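Local coordinates for novel protein similar to vertebrate potassium voltage-gated channel, subfamily H (Eag-related) family (Danio rerio, PDB 3UKN), which probably forms, as a tetramer, a voltage-gated delayed-rectifier potassium channel, of which this chain is the cytoplasmic C-linker and cyclic nucleotide-binding homology domain, at residues Gly113-Phe121 and Gln171-Arg179. Numbering follows the deposited sequence.
Sequences GDALQAIYF and QYISLKGLR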
ATOM      1  N   GLY B 113     -13.178  13.245 -10.467  1.00 59.29           N
ATOM      2  CA  GLY B 113     -12.630  12.474 -11.566  1.00 52.35           C
ATOM      3  C   GLY B 113     -11.650  11.390 -11.149  1.00 49.21           C
ATOM      4  O   GLY B 113     -11.350  10.488 -11.936  1.00 39.77           O
ATOM      5  N   ASP B 114     -11.131  11.472  -9.928  1.00 47.47           N
ATOM      6  CA  ASP B 114     -10.283  10.397  -9.423  1.00 43.33           C
ATOM      7  C   ASP B 114     -11.094   9.108  -9.261  1.00 35.46           C
ATOM      8  O   ASP B 114     -12.332   9.140  -9.211  1.00 39.61           O
ATOM      9  CB  ASP B 114      -9.593  10.788  -8.103  1.00 45.81           C
ATOM     10  CG  ASP B 114      -8.377  11.695  -8.320  1.00 54.52           C
ATOM     11  OD1 ASP B 114      -7.904  11.792  -9.475  1.00 51.20           O
ATOM     12  OD2 ASP B 114      -7.884  12.302  -7.340  1.00 51.95           O
ATOM     13  N   ALA B 115     -10.400   7.973  -9.213  1.00 39.59           N
ATOM     14  CA  ALA B 115     -11.053   6.728  -8.869  1.00 35.47           C
ATOM     15  C   ALA B 115     -11.178   6.636  -7.347  1.00 43.80           C
ATOM     16  O   ALA B 115     -10.205   6.861  -6.626  1.00 48.27           O
ATOM     17  CB  ALA B 115     -10.279   5.554  -9.411  1.00 24.77           C
ATOM     18  N   LEU B 116     -12.378   6.322  -6.868  1.00 44.45           N
ATOM     19  CA  LEU B 116     -12.613   6.166  -5.442  1.00 37.43           C
ATOM     20  C   LEU B 116     -11.794   4.990  -4.907  1.00 30.30           C
ATOM     21  O   LEU B 116     -11.856   3.888  -5.452  1.00 28.06           O
ATOM     22  CB  LEU B 116     -14.104   5.959  -5.174  1.00 29.18           C
ATOM     23  CG  LEU B 116     -14.531   5.968  -3.701  1.00 28.17           C
ATOM     24  CD1 LEU B 116     -14.287   7.337  -3.033  1.00 14.61           C
ATOM     25  CD2 LEU B 116     -15.985   5.530  -3.567  1.00 29.47           C
ATOM     26  N   GLN B 117     -11.026   5.217  -3.848  1.00 24.42           N
ATOM     27  CA  GLN B 117     -10.179   4.157  -3.309  1.00 29.71           C
ATOM     28  C   GLN B 117     -10.740   3.583  -2.011  1.00 26.93           C
ATOM     29  O   GLN B 117     -10.308   2.540  -1.541  1.00 30.57           O
ATOM     30  CB  GLN B 117      -8.770   4.694  -3.049  1.00 38.62           C
ATOM     31  CG  GLN B 117      -8.047   5.234  -4.277  1.00 38.26           C
ATOM     32  CD  GLN B 117      -7.580   4.136  -5.196  1.00 38.30           C
ATOM     33  OE1 GLN B 117      -7.350   3.004  -4.760  1.00 32.85           O
ATOM     34  NE2 GLN B 117      -7.459   4.448  -6.485  1.00 43.83           N
ATOM     35  N   ALA B 118     -11.703   4.278  -1.425  1.00 25.82           N
ATOM     36  CA  ALA B 118     -12.208   3.911  -0.109  1.00 26.09           C
ATOM     37  C   ALA B 118     -13.564   4.550   0.142  1.00 28.24           C
ATOM     38  O   ALA B 118     -13.967   5.470  -0.570  1.00 36.89           O
ATOM     39  CB  ALA B 118     -11.225   4.381   0.971  1.00 24.09           C
ATOM     40  N   ILE B 119     -14.255   4.069   1.177  1.00 22.91           N
ATOM     41  CA  ILE B 119     -15.349   4.836   1.763  1.00 27.42           C
ATOM     42  C   ILE B 119     -14.816   5.460   3.039  1.00 28.35           C
ATOM     43  O   ILE B 119     -13.986   4.861   3.725  1.00 32.27           O
ATOM     44  CB  ILE B 119     -16.593   3.972   2.066  1.00 29.83           C
ATOM     45  CG1 ILE B 119     -16.278   2.907   3.096  1.00 20.25           C
ATOM     46  CG2 ILE B 119     -17.078   3.287   0.811  1.00 31.90           C
ATOM     47  CD1 ILE B 119     -17.447   1.952   3.319  1.00 35.41           C
ATOM     48  N   TYR B 120     -15.275   6.669   3.336  1.00 28.18           N
ATOM     49  CA  TYR B 120     -14.753   7.454   4.454  1.00 32.58           C
ATOM     50  C   TYR B 120     -15.864   7.819   5.438  1.00 39.80           C
ATOM     51  O   TYR B 120     -17.021   8.008   5.057  1.00 36.19           O
ATOM     52  CB  TYR B 120     -14.083   8.733   3.937  1.00 24.71           C
ATOM     53  CG  TYR B 120     -13.029   8.466   2.908  1.00 24.53           C
ATOM     54  CD1 TYR B 120     -11.697   8.351   3.273  1.00 24.42           C
ATOM     55  CD2 TYR B 120     -13.363   8.312   1.570  1.00 22.85           C
ATOM     56  CE1 TYR B 120     -10.713   8.095   2.329  1.00 32.00           C
ATOM     57  CE2 TYR B 120     -12.402   8.047   0.621  1.00 31.00           C
ATOM     58  CZ  TYR B 120     -11.070   7.942   1.002  1.00 31.00           C
ATOM     59  OH  TYR B 120     -10.097   7.670   0.055  1.00 30.23           O
ATOM     60  N   PHE B 121     -15.499   7.922   6.704  1.00 28.00           N
ATOM     61  CA  PHE B 121     -16.454   8.263   7.742  1.00 28.43           C
ATOM     62  C   PHE B 121     -15.870   9.449   8.489  1.00 24.12           C
ATOM     63  O   PHE B 121     -14.722   9.396   8.913  1.00 29.99           O
ATOM     64  CB  PHE B 121     -16.654   7.052   8.676  1.00 18.86           C
ATOM     65  CG  PHE B 121     -17.544   7.329   9.883  1.00 29.73           C
ATOM     66  CD1 PHE B 121     -18.912   7.101   9.826  1.00 21.60           C
ATOM     67  CD2 PHE B 121     -17.001   7.779  11.075  1.00 29.31           C
ATOM     68  CE1 PHE B 121     -19.738   7.348  10.934  1.00 26.77           C
ATOM     69  CE2 PHE B 121     -17.812   8.019  12.184  1.00 38.94           C
ATOM     70  CZ  PHE B 121     -19.184   7.808  12.114  1.00 29.61           C
ATOM     71  N   GLN B 171     -12.213   8.215   9.408  1.00 31.12           N
ATOM     72  CA  GLN B 171     -11.967   6.782   9.363  1.00 25.97           C
ATOM     73  C   GLN B 171     -12.320   6.302   7.977  1.00 29.22           C
ATOM     74  O   GLN B 171     -13.070   6.964   7.261  1.00 31.72           O
ATOM     75  CB  GLN B 171     -12.833   6.030  10.372  1.00 20.93           C
ATOM     76  CG  GLN B 171     -12.477   6.300  11.797  1.00 28.12           C
ATOM     77  CD  GLN B 171     -13.288   5.478  12.770  1.00 33.37           C
ATOM     78  OE1 GLN B 171     -14.137   4.668  12.379  1.00 29.49           O
ATOM     79  NE2 GLN B 171     -13.034   5.683  14.052  1.00 34.31           N
ATOM     80  N   TYR B 172     -11.817   5.132   7.604  1.00 21.74           N
ATOM     81  CA  TYR B 172     -12.078   4.628   6.264  1.00 17.60           C
ATOM     82  C   TYR B 172     -11.678   3.172   6.121  1.00 21.11           C
ATOM     83  O   TYR B 172     -10.895   2.643   6.916  1.00 28.49           O
ATOM     84  CB  TYR B 172     -11.357   5.499   5.214  1.00 25.77           C
ATOM     85  CG  TYR B 172      -9.839   5.416   5.239  1.00 26.17           C
ATOM     86  CD1 TYR B 172      -9.155   4.462   4.474  1.00 25.65           C
ATOM     87  CD2 TYR B 172      -9.081   6.304   6.014  1.00 30.24           C
ATOM     88  CE1 TYR B 172      -7.736   4.394   4.483  1.00 28.76           C
ATOM     89  CE2 TYR B 172      -7.663   6.237   6.028  1.00 26.48           C
ATOM     90  CZ  TYR B 172      -7.008   5.280   5.270  1.00 32.21           C
ATOM     91  OH  TYR B 172      -5.626   5.231   5.293  1.00 28.43           O
ATOM     92  N   ILE B 173     -12.222   2.548   5.086  1.00 20.18           N
ATOM     93  CA  ILE B 173     -11.899   1.190   4.695  1.00 20.31           C
ATOM     94  C   ILE B 173     -11.716   1.199   3.164  1.00 26.10           C
ATOM     95  O   ILE B 173     -12.550   1.757   2.438  1.00 24.77           O
ATOM     96  CB  ILE B 173     -13.037   0.255   5.040  1.00 27.81           C
ATOM     97  CG1 ILE B 173     -13.398   0.384   6.517  1.00 43.44           C
ATOM     98  CG2 ILE B 173     -12.685  -1.182   4.687  1.00 23.53           C
ATOM     99  CD1 ILE B 173     -14.417  -0.632   6.976  1.00 50.69           C
ATOM    100  N   SER B 174     -10.621   0.613   2.684  1.00 32.16           N
ATOM    101  CA  SER B 174     -10.336   0.590   1.261  1.00 32.02           C
ATOM    102  C   SER B 174     -11.368  -0.273   0.592  1.00 26.43           C
ATOM    103  O   SER B 174     -11.860  -1.242   1.185  1.00 30.71           O
ATOM    104  CB  SER B 174      -8.956  -0.013   0.999  1.00 29.91           C
ATOM    105  OG  SER B 174      -8.928  -1.370   1.415  1.00 31.64           O
ATOM    106  N   LEU B 175     -11.687   0.052  -0.653  1.00 25.75           N
ATOM    107  CA  LEU B 175     -12.629  -0.769  -1.420  1.00 26.79           C
ATOM    108  C   LEU B 175     -12.060  -2.169  -1.606  1.00 23.42           C
ATOM    109  O   LEU B 175     -12.788  -3.157  -1.604  1.00 34.46           O
ATOM    110  CB  LEU B 175     -12.912  -0.133  -2.785  1.00 22.88           C
ATOM    111  CG  LEU B 175     -13.556   1.243  -2.681  1.00 32.78           C
ATOM    112  CD1 LEU B 175     -14.155   1.656  -4.036  1.00 31.75           C
ATOM    113  CD2 LEU B 175     -14.625   1.224  -1.552  1.00 23.22           C
ATOM    114  N   LYS B 176     -10.744  -2.244  -1.772  1.00 22.98           N
ATOM    115  CA  LYS B 176     -10.083  -3.531  -1.931  1.00 34.87           C
ATOM    116  C   LYS B 176     -10.322  -4.398  -0.695  1.00 31.93           C
ATOM    117  O   LYS B 176     -10.745  -5.537  -0.810  1.00 34.13           O
ATOM    118  CB  LYS B 176      -8.589  -3.313  -2.145  1.00 46.07           C
ATOM    119  CG  LYS B 176      -7.787  -4.543  -2.550  1.00 52.55           C
ATOM    120  CD  LYS B 176      -6.314  -4.158  -2.698  1.00 61.28           C
ATOM    121  CE  LYS B 176      -5.366  -5.300  -2.360  1.00 73.61           C
ATOM    122  NZ  LYS B 176      -5.405  -6.386  -3.381  1.00 75.94           N
ATOM    123  N   GLY B 177     -10.076  -3.848   0.490  1.00 18.10           N
ATOM    124  CA  GLY B 177     -10.163  -4.629   1.720  1.00 26.93           C
ATOM    125  C   GLY B 177     -11.613  -4.985   1.988  1.00 27.82           C
ATOM    126  O   GLY B 177     -11.958  -6.115   2.324  1.00 32.14           O
ATOM    127  N   LEU B 178     -12.465  -3.993   1.812  1.00 24.17           N
ATOM    128  CA  LEU B 178     -13.894  -4.155   1.956  1.00 19.24           C
ATOM    129  C   LEU B 178     -14.415  -5.224   1.030  1.00 23.27           C
ATOM    130  O   LEU B 178     -15.242  -6.037   1.435  1.00 28.69           O
ATOM    131  CB  LEU B 178     -14.592  -2.834   1.662  1.00 19.94           C
ATOM    132  CG  LEU B 178     -16.110  -2.867   1.637  1.00 27.06           C
ATOM    133  CD1 LEU B 178     -16.674  -2.918   3.050  1.00 32.41           C
ATOM    134  CD2 LEU B 178     -16.573  -1.610   0.932  1.00 22.60           C
ATOM    135  N   ARG B 179     -13.931  -5.260  -0.205  1.00 28.76           N
ATOM    136  CA  ARG B 179     -14.485  -6.222  -1.156  1.00 31.24           C
ATOM    137  C   ARG B 179     -14.032  -7.612  -0.802  1.00 32.18           C
ATOM    138  O   ARG B 179     -14.756  -8.579  -1.008  1.00 32.04           O
ATOM    139  CB  ARG B 179     -14.109  -5.884  -2.608  1.00 31.65           C
ATOM    140  CG  ARG B 179     -14.851  -4.660  -3.179  1.00 36.61           C
ATOM    141  CD  ARG B 179     -14.160  -4.147  -4.430  1.00 38.51           C
ATOM    142  NE  ARG B 179     -14.792  -2.955  -4.996  1.00 48.44           N
ATOM    143  CZ  ARG B 179     -14.172  -2.102  -5.811  1.00 50.83           C
ATOM    144  NH1 ARG B 179     -12.897  -2.299  -6.138  1.00 50.74           N
ATOM    145  NH2 ARG B 179     -14.818  -1.047  -6.294  1.00 49.88           N
TER
HETATM  146  O   HOH W   1      -9.218   0.442  -2.531  1.00 32.98           O
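Leu-175, the first residue of helix 175-184, reaches back over the chain that leads into strand 118-122. Its CB lies beside Gln-117 O; CG, beside the backbone N with chi1 -62°, settles over the Gln-117 carbonyl, 3.7 Å from Gln-117 C. There the branches part: CD1 runs on to Leu-116 O at 3.5 Å and to the Leu-116 side chain, while CD2 packs over the backbone of Ala-118 and meets Ile-119 CG2 at 4.0 Å. Ile-119 CD1 extends the apolar patch to Leu-178 CD2, one helical turn further on. Gln-117 O is gripped twice, accepting from Leu-175 N at 3.0 Å, with the donor above the carbonyl plane, and from a water that in turn accepts from Lys-176 N. Ser-174 caps the helix: its OG, swung over the helix start (chi1 64°), takes the N-H of Gly-177.

Away from the cap, strands 118-121 and 171-174 run antiparallel, with two hydrogen-bonded pairs, Ile-119 with Ile-173 and Phe-121 with Gln-171. The latter is the shorter, Phe-121 N to Gln-171 O being 2.7 Å. On the face of Tyr-120 and Tyr-172 the two side chains leave the sheet alongside each other, and Tyr-120 CD1 rests 3.5 Å from Tyr-172 CB; the ring planes are inclined at 42°. Their hydroxyls part company, Tyr-120 OH bonding to Asn-49 OD1 and Tyr-172 OH to Asp-53 N, which ties this face to the segment between helix 32-45 and helix 63-71. Both segments belong to the cyclic nucleotide-binding homology domain, and the arrangement is that of its beta-roll: neighbouring antiparallel strands at the core, the later one passing directly into helix 175-184, the first of the two helices that follow the roll.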